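Local structure of sister chromatid cohesion protein (Chaetomium thermophilum, 5T8V) at residues V104-L117 / T179-R192. The protein probably helps load cohesin onto chromatin, this chain being the helical-repeat C-terminal part of the loader. Sequence-based numbering, arbitrary orientation.
Sequences VQTSWGAQDVEQWL and TEELFKALSSCKRR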
loop_
_atom_site.group_PDB
_atom_site.type_symbol
_atom_site.label_atom_id
_atom_site.label_comp_id
_atom_site.label_asym_id
_atom_site.label_seq_id
_atom_site.Cartn_x
_atom_site.Cartn_y
_atom_site.Cartn_z
ATOM N N VAL A 104 13.273 -41.630 -39.860
ATOM C CA VAL A 104 12.845 -40.660 -40.860
ATOM C C VAL A 104 13.789 -39.469 -40.814
ATOM O O VAL A 104 14.232 -39.050 -39.738
ATOM C CB VAL A 104 11.387 -40.230 -40.611
ATOM C CG1 VAL A 104 11.028 -38.987 -41.425
ATOM C CG2 VAL A 104 10.438 -41.366 -40.950
ATOM N N GLN A 105 14.096 -38.919 -41.984
ATOM C CA GLN A 105 14.951 -37.748 -42.105
ATOM C C GLN A 105 14.167 -36.605 -42.732
ATOM O O GLN A 105 13.446 -36.799 -43.715
ATOM C CB GLN A 105 16.195 -38.059 -42.944
ATOM C CG GLN A 105 17.262 -38.844 -42.197
ATOM C CD GLN A 105 17.889 -38.044 -41.071
ATOM O OE1 GLN A 105 17.509 -36.901 -40.818
ATOM N NE2 GLN A 105 18.856 -38.643 -40.387
ATOM N N THR A 106 14.313 -35.410 -42.155
ATOM C CA THR A 106 13.583 -34.252 -42.657
ATOM C C THR A 106 13.959 -33.935 -44.097
ATOM O O THR A 106 13.125 -33.437 -44.861
ATOM C CB THR A 106 13.846 -33.038 -41.767
ATOM O OG1 THR A 106 15.252 -32.761 -41.733
ATOM C CG2 THR A 106 13.345 -33.293 -40.353
ATOM N N SER A 107 15.204 -34.216 -44.486
ATOM C CA SER A 107 15.639 -33.960 -45.854
ATOM C C SER A 107 14.897 -34.816 -46.872
ATOM O O SER A 107 14.844 -34.446 -48.048
ATOM C CB SER A 107 17.143 -34.212 -45.978
ATOM O OG SER A 107 17.556 -34.133 -47.330
ATOM N N TRP A 108 14.326 -35.943 -46.448
ATOM C CA TRP A 108 13.719 -36.895 -47.372
ATOM C C TRP A 108 12.709 -36.243 -48.306
ATOM O O TRP A 108 12.129 -35.204 -47.980
ATOM C CB TRP A 108 13.038 -38.028 -46.590
ATOM C CG TRP A 108 13.960 -39.151 -46.210
ATOM C CD1 TRP A 108 15.302 -39.231 -46.446
ATOM C CD2 TRP A 108 13.601 -40.361 -45.531
ATOM N NE1 TRP A 108 15.800 -40.414 -45.956
ATOM C CE2 TRP A 108 14.775 -41.125 -45.389
ATOM C CE3 TRP A 108 12.399 -40.871 -45.028
ATOM C CZ2 TRP A 108 14.786 -42.370 -44.768
ATOM C CZ3 TRP A 108 12.411 -42.107 -44.412
ATOM C CH2 TRP A 108 13.597 -42.843 -44.286
ATOM N N GLY A 109 12.502 -36.852 -49.474
ATOM C CA GLY A 109 11.503 -36.415 -50.415
ATOM C C GLY A 109 10.334 -37.379 -50.498
ATOM O O GLY A 109 10.231 -38.351 -49.747
ATOM N N ALA A 110 9.443 -37.096 -51.448
ATOM C CA ALA A 110 8.219 -37.877 -51.567
ATOM C C ALA A 110 8.484 -39.327 -51.950
ATOM O O ALA A 110 7.592 -40.165 -51.782
ATOM C CB ALA A 110 7.286 -37.229 -52.588
ATOM N N GLN A 111 9.674 -39.646 -52.460
ATOM C CA GLN A 111 9.990 -41.019 -52.836
ATOM C C GLN A 111 10.800 -41.760 -51.783
ATOM O O GLN A 111 10.756 -42.996 -51.750
ATOM C CB GLN A 111 10.754 -41.050 -54.165
ATOM C CG GLN A 111 10.953 -42.458 -54.708
ATOM C CD GLN A 111 11.414 -42.475 -56.152
ATOM O OE1 GLN A 111 11.626 -41.427 -56.763
ATOM N NE2 GLN A 111 11.566 -43.673 -56.707
ATOM N N ASP A 112 11.537 -41.048 -50.928
ATOM C CA ASP A 112 12.228 -41.711 -49.828
ATOM C C ASP A 112 11.239 -42.372 -48.878
ATOM O O ASP A 112 11.552 -43.404 -48.271
ATOM C CB ASP A 112 13.100 -40.707 -49.074
ATOM C CG ASP A 112 14.087 -39.997 -49.981
ATOM O OD1 ASP A 112 13.721 -38.950 -50.557
ATOM O OD2 ASP A 112 15.229 -40.485 -50.119
ATOM N N VAL A 113 10.039 -41.800 -48.743
ATOM C CA VAL A 113 9.023 -42.400 -47.889
ATOM C C VAL A 113 8.439 -43.655 -48.520
ATOM O O VAL A 113 7.894 -44.502 -47.807
ATOM C CB VAL A 113 7.898 -41.395 -47.572
ATOM C CG1 VAL A 113 8.477 -40.064 -47.101
ATOM C CG2 VAL A 113 6.990 -41.195 -48.778
ATOM N N GLU A 114 8.514 -43.790 -49.845
ATOM C CA GLU A 114 8.066 -45.023 -50.483
ATOM C C GLU A 114 9.017 -46.171 -50.171
ATOM O O GLU A 114 8.578 -47.281 -49.852
ATOM C CB GLU A 114 7.949 -44.829 -51.992
ATOM C CG GLU A 114 7.334 -46.020 -52.711
ATOM C CD GLU A 114 7.685 -46.064 -54.184
ATOM O OE1 GLU A 114 8.161 -45.040 -54.722
ATOM O OE2 GLU A 114 7.487 -47.132 -54.802
ATOM N N GLN A 115 10.324 -45.923 -50.268
ATOM C CA GLN A 115 11.302 -46.923 -49.864
ATOM C C GLN A 115 11.247 -47.173 -48.362
ATOM O O GLN A 115 11.552 -48.281 -47.906
ATOM C CB GLN A 115 12.700 -46.473 -50.286
ATOM C CG GLN A 115 13.838 -47.315 -49.730
ATOM C CD GLN A 115 15.181 -46.934 -50.325
ATOM O OE1 GLN A 115 15.309 -46.764 -51.540
ATOM N NE2 GLN A 115 16.188 -46.787 -49.471
ATOM N N TRP A 116 10.856 -46.160 -47.585
ATOM C CA TRP A 116 10.719 -46.336 -46.143
ATOM C C TRP A 116 9.506 -47.196 -45.806
ATOM O O TRP A 116 9.553 -48.009 -44.876
ATOM C CB TRP A 116 10.616 -44.967 -45.471
ATOM C CG TRP A 116 10.467 -45.015 -43.980
ATOM C CD1 TRP A 116 11.441 -45.299 -43.069
ATOM C CD2 TRP A 116 9.276 -44.755 -43.227
ATOM N NE1 TRP A 116 10.929 -45.239 -41.796
ATOM C CE2 TRP A 116 9.602 -44.906 -41.866
ATOM C CE3 TRP A 116 7.966 -44.411 -43.571
ATOM C CZ2 TRP A 116 8.666 -44.728 -40.850
ATOM C CZ3 TRP A 116 7.039 -44.234 -42.561
ATOM C CH2 TRP A 116 7.393 -44.391 -41.219
ATOM N N LEU A 117 8.416 -47.037 -46.559
ATOM C CA LEU A 117 7.177 -47.755 -46.279
ATOM C C LEU A 117 7.309 -49.257 -46.479
ATOM O O LEU A 117 6.444 -50.007 -46.014
ATOM C CB LEU A 117 6.053 -47.218 -47.166
ATOM C CG LEU A 117 5.421 -45.903 -46.712
ATOM C CD1 LEU A 117 4.837 -45.147 -47.887
ATOM C CD2 LEU A 117 4.350 -46.176 -45.680
ATOM N N THR A 179 10.523 -28.483 -45.672
ATOM C CA THR A 179 10.096 -29.868 -45.496
ATOM C C THR A 179 8.667 -30.091 -45.982
ATOM O O THR A 179 8.013 -31.050 -45.561
ATOM C CB THR A 179 10.227 -30.279 -44.027
ATOM O OG1 THR A 179 9.407 -29.432 -43.212
ATOM C CG2 THR A 179 11.677 -30.169 -43.569
ATOM N N GLU A 180 8.176 -29.225 -46.870
ATOM C CA GLU A 180 6.812 -29.348 -47.376
ATOM C C GLU A 180 6.574 -30.719 -48.002
ATOM O O GLU A 180 5.628 -31.434 -47.638
ATOM C CB GLU A 180 6.559 -28.231 -48.393
ATOM C CG GLU A 180 5.180 -28.223 -49.023
ATOM C CD GLU A 180 5.045 -27.166 -50.106
ATOM O OE1 GLU A 180 3.918 -26.964 -50.606
ATOM O OE2 GLU A 180 6.068 -26.535 -50.456
ATOM N N GLU A 181 7.436 -31.104 -48.947
ATOM C CA GLU A 181 7.224 -32.331 -49.708
ATOM C C GLU A 181 7.099 -33.537 -48.786
ATOM O O GLU A 181 6.177 -34.349 -48.926
ATOM C CB GLU A 181 8.371 -32.524 -50.701
ATOM C CG GLU A 181 8.111 -33.587 -51.754
ATOM C CD GLU A 181 9.295 -33.789 -52.680
ATOM O OE1 GLU A 181 10.326 -33.110 -52.484
ATOM O OE2 GLU A 181 9.195 -34.626 -53.602
ATOM N N LEU A 182 8.024 -33.674 -47.833
ATOM C CA LEU A 182 7.966 -34.797 -46.902
ATOM C C LEU A 182 6.671 -34.778 -46.098
ATOM O O LEU A 182 6.028 -35.821 -45.911
ATOM C CB LEU A 182 9.177 -34.764 -45.971
ATOM C CG LEU A 182 9.191 -35.789 -44.836
ATOM C CD1 LEU A 182 9.009 -37.202 -45.371
ATOM C CD2 LEU A 182 10.486 -35.682 -44.046
ATOM N N PHE A 183 6.272 -33.598 -45.616
ATOM C CA PHE A 183 5.036 -33.488 -44.849
ATOM C C PHE A 183 3.855 -34.034 -45.640
ATOM O O PHE A 183 3.090 -34.869 -45.142
ATOM C CB PHE A 183 4.789 -32.031 -44.452
ATOM C CG PHE A 183 3.528 -31.823 -43.660
ATOM C CD1 PHE A 183 2.297 -31.756 -44.292
ATOM C CD2 PHE A 183 3.575 -31.687 -42.285
ATOM C CE1 PHE A 183 1.138 -31.567 -43.568
ATOM C CE2 PHE A 183 2.415 -31.495 -41.554
ATOM C CZ PHE A 183 1.197 -31.435 -42.198
ATOM N N LYS A 184 3.689 -33.576 -46.882
ATOM C CA LYS A 184 2.541 -34.032 -47.660
ATOM C C LYS A 184 2.670 -35.505 -48.032
ATOM O O LYS A 184 1.660 -36.214 -48.131
ATOM C CB LYS A 184 2.378 -33.156 -48.902
ATOM C CG LYS A 184 2.435 -31.669 -48.569
ATOM C CD LYS A 184 1.724 -30.798 -49.590
ATOM C CE LYS A 184 1.766 -29.337 -49.160
ATOM N NZ LYS A 184 1.184 -28.408 -50.167
ATOM N N ALA A 185 3.902 -35.987 -48.209
ATOM C CA ALA A 185 4.117 -37.398 -48.513
ATOM C C ALA A 185 3.629 -38.290 -47.374
ATOM O O ALA A 185 2.846 -39.220 -47.595
ATOM C CB ALA A 185 5.597 -37.642 -48.799
ATOM N N LEU A 186 4.088 -38.025 -46.147
ATOM C CA LEU A 186 3.645 -38.823 -45.004
ATOM C C LEU A 186 2.152 -38.640 -44.750
ATOM O O LEU A 186 1.433 -39.604 -44.436
ATOM C CB LEU A 186 4.453 -38.437 -43.764
ATOM C CG LEU A 186 5.942 -38.793 -43.800
ATOM C CD1 LEU A 186 6.722 -37.950 -42.804
ATOM C CD2 LEU A 186 6.137 -40.272 -43.515
ATOM N N SER A 187 1.669 -37.402 -44.881
ATOM C CA SER A 187 0.240 -37.143 -44.764
ATOM C C SER A 187 -0.556 -37.977 -45.757
ATOM O O SER A 187 -1.729 -38.281 -45.513
ATOM C CB SER A 187 -0.038 -35.654 -44.977
ATOM O OG SER A 187 0.633 -34.862 -44.011
ATOM N N SER A 188 0.056 -38.353 -46.882
ATOM C CA SER A 188 -0.625 -39.182 -47.868
ATOM C C SER A 188 -0.723 -40.650 -47.457
ATOM O O SER A 188 -1.491 -41.392 -48.077
ATOM C CB SER A 188 0.086 -39.072 -49.217
ATOM O OG SER A 188 -0.666 -39.696 -50.242
ATOM N N CYS A 189 0.027 -41.089 -46.436
ATOM C CA CYS A 189 -0.026 -42.469 -45.958
ATOM C C CYS A 189 -0.198 -42.532 -44.437
ATOM O O CYS A 189 0.269 -43.479 -43.776
ATOM C CB CYS A 189 1.215 -43.243 -46.401
ATOM S SG CYS A 189 2.780 -42.492 -45.923
ATOM N N LYS A 190 -0.852 -41.517 -43.868
ATOM C CA LYS A 190 -1.416 -41.608 -42.524
ATOM C C LYS A 190 -1.801 -43.032 -42.137
ATOM O O LYS A 190 -1.306 -43.568 -41.141
ATOM C CB LYS A 190 -2.671 -40.738 -42.401
ATOM C CG LYS A 190 -2.462 -39.251 -42.522
ATOM C CD LYS A 190 -3.799 -38.531 -42.435
ATOM C CE LYS A 190 -3.633 -37.023 -42.504
ATOM N NZ LYS A 190 -3.017 -36.589 -43.786
ATOM N N ARG A 191 -2.702 -43.645 -42.913
ATOM C CA ARG A 191 -3.309 -44.902 -42.492
ATOM C C ARG A 191 -2.271 -45.992 -42.296
ATOM O O ARG A 191 -2.488 -46.921 -41.509
ATOM C CB ARG A 191 -4.350 -45.359 -43.510
ATOM C CG ARG A 191 -5.368 -46.328 -42.929
ATOM C CD ARG A 191 -6.531 -46.559 -43.871
ATOM N NE ARG A 191 -7.738 -46.939 -43.148
ATOM C CZ ARG A 191 -8.945 -47.027 -43.697
ATOM N NH1 ARG A 191 -9.121 -46.763 -44.986
ATOM N NH2 ARG A 191 -9.981 -47.378 -42.948
ATOM N N ARG A 192 -1.150 -45.911 -43.010
ATOM C CA ARG A 192 -0.069 -46.856 -42.782
ATOM C C ARG A 192 0.790 -46.442 -41.597
ATOM O O ARG A 192 1.389 -47.303 -40.944
ATOM C CB ARG A 192 0.791 -46.990 -44.036
ATOM C CG ARG A 192 0.014 -47.437 -45.267
ATOM C CD ARG A 192 0.939 -47.824 -46.407
ATOM N NE ARG A 192 1.769 -48.978 -46.067
ATOM C CZ ARG A 192 2.669 -49.523 -46.878
ATOM N NH1 ARG A 192 2.869 -49.025 -48.092
ATOM N NH2 ARG A 192 3.374 -50.572 -46.475
#
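Val104 CG1 meets Leu182 CD2, the first of a row of contacts in which a loop and the short helix it leads into share one neighbouring helical segment. In the type I turn Gln105-Trp108 the carbonyl oxygens of Gln105 and Thr106 face Leu182 CD2, and Thr106 rests its CB on CG2 of Thr179, 4.0 Å away. The carbonyl O of Trp108 lies 3.6 Å from Leu182 CB. Gly109 N donates a hydrogen bond to Asp112 OD1 (2.7 Å). Ala110 N then gives a weak hydrogen bond to Glu181 OE2 (3.3 Å, 160° at the hydrogen); with CG anti to the backbone N (chi1 -167°), the extended Glu181 chain carries its carboxylate to that amide. Val113 works with both branches: CG1 meets Leu182 CD1, while CG2 lies 3.8 Å from Ala185 CB. Trp116 offers CZ3 to Leu186 CD2, and its NE1 donates a hydrogen bond to Phe102 O. Leu117 closes the row, CD1 against Cys189 SG (3.9 Å) and CD2 over one face of the Arg192 guanidinium, 3.7 Å above its plane. Helices 112-117 and 180-187 cross at -39°, their axes 10.3 Å apart; this mainly apolar packing, reaching the start of helix 190-213, fits the alpha-helical HEAT-repeat architecture.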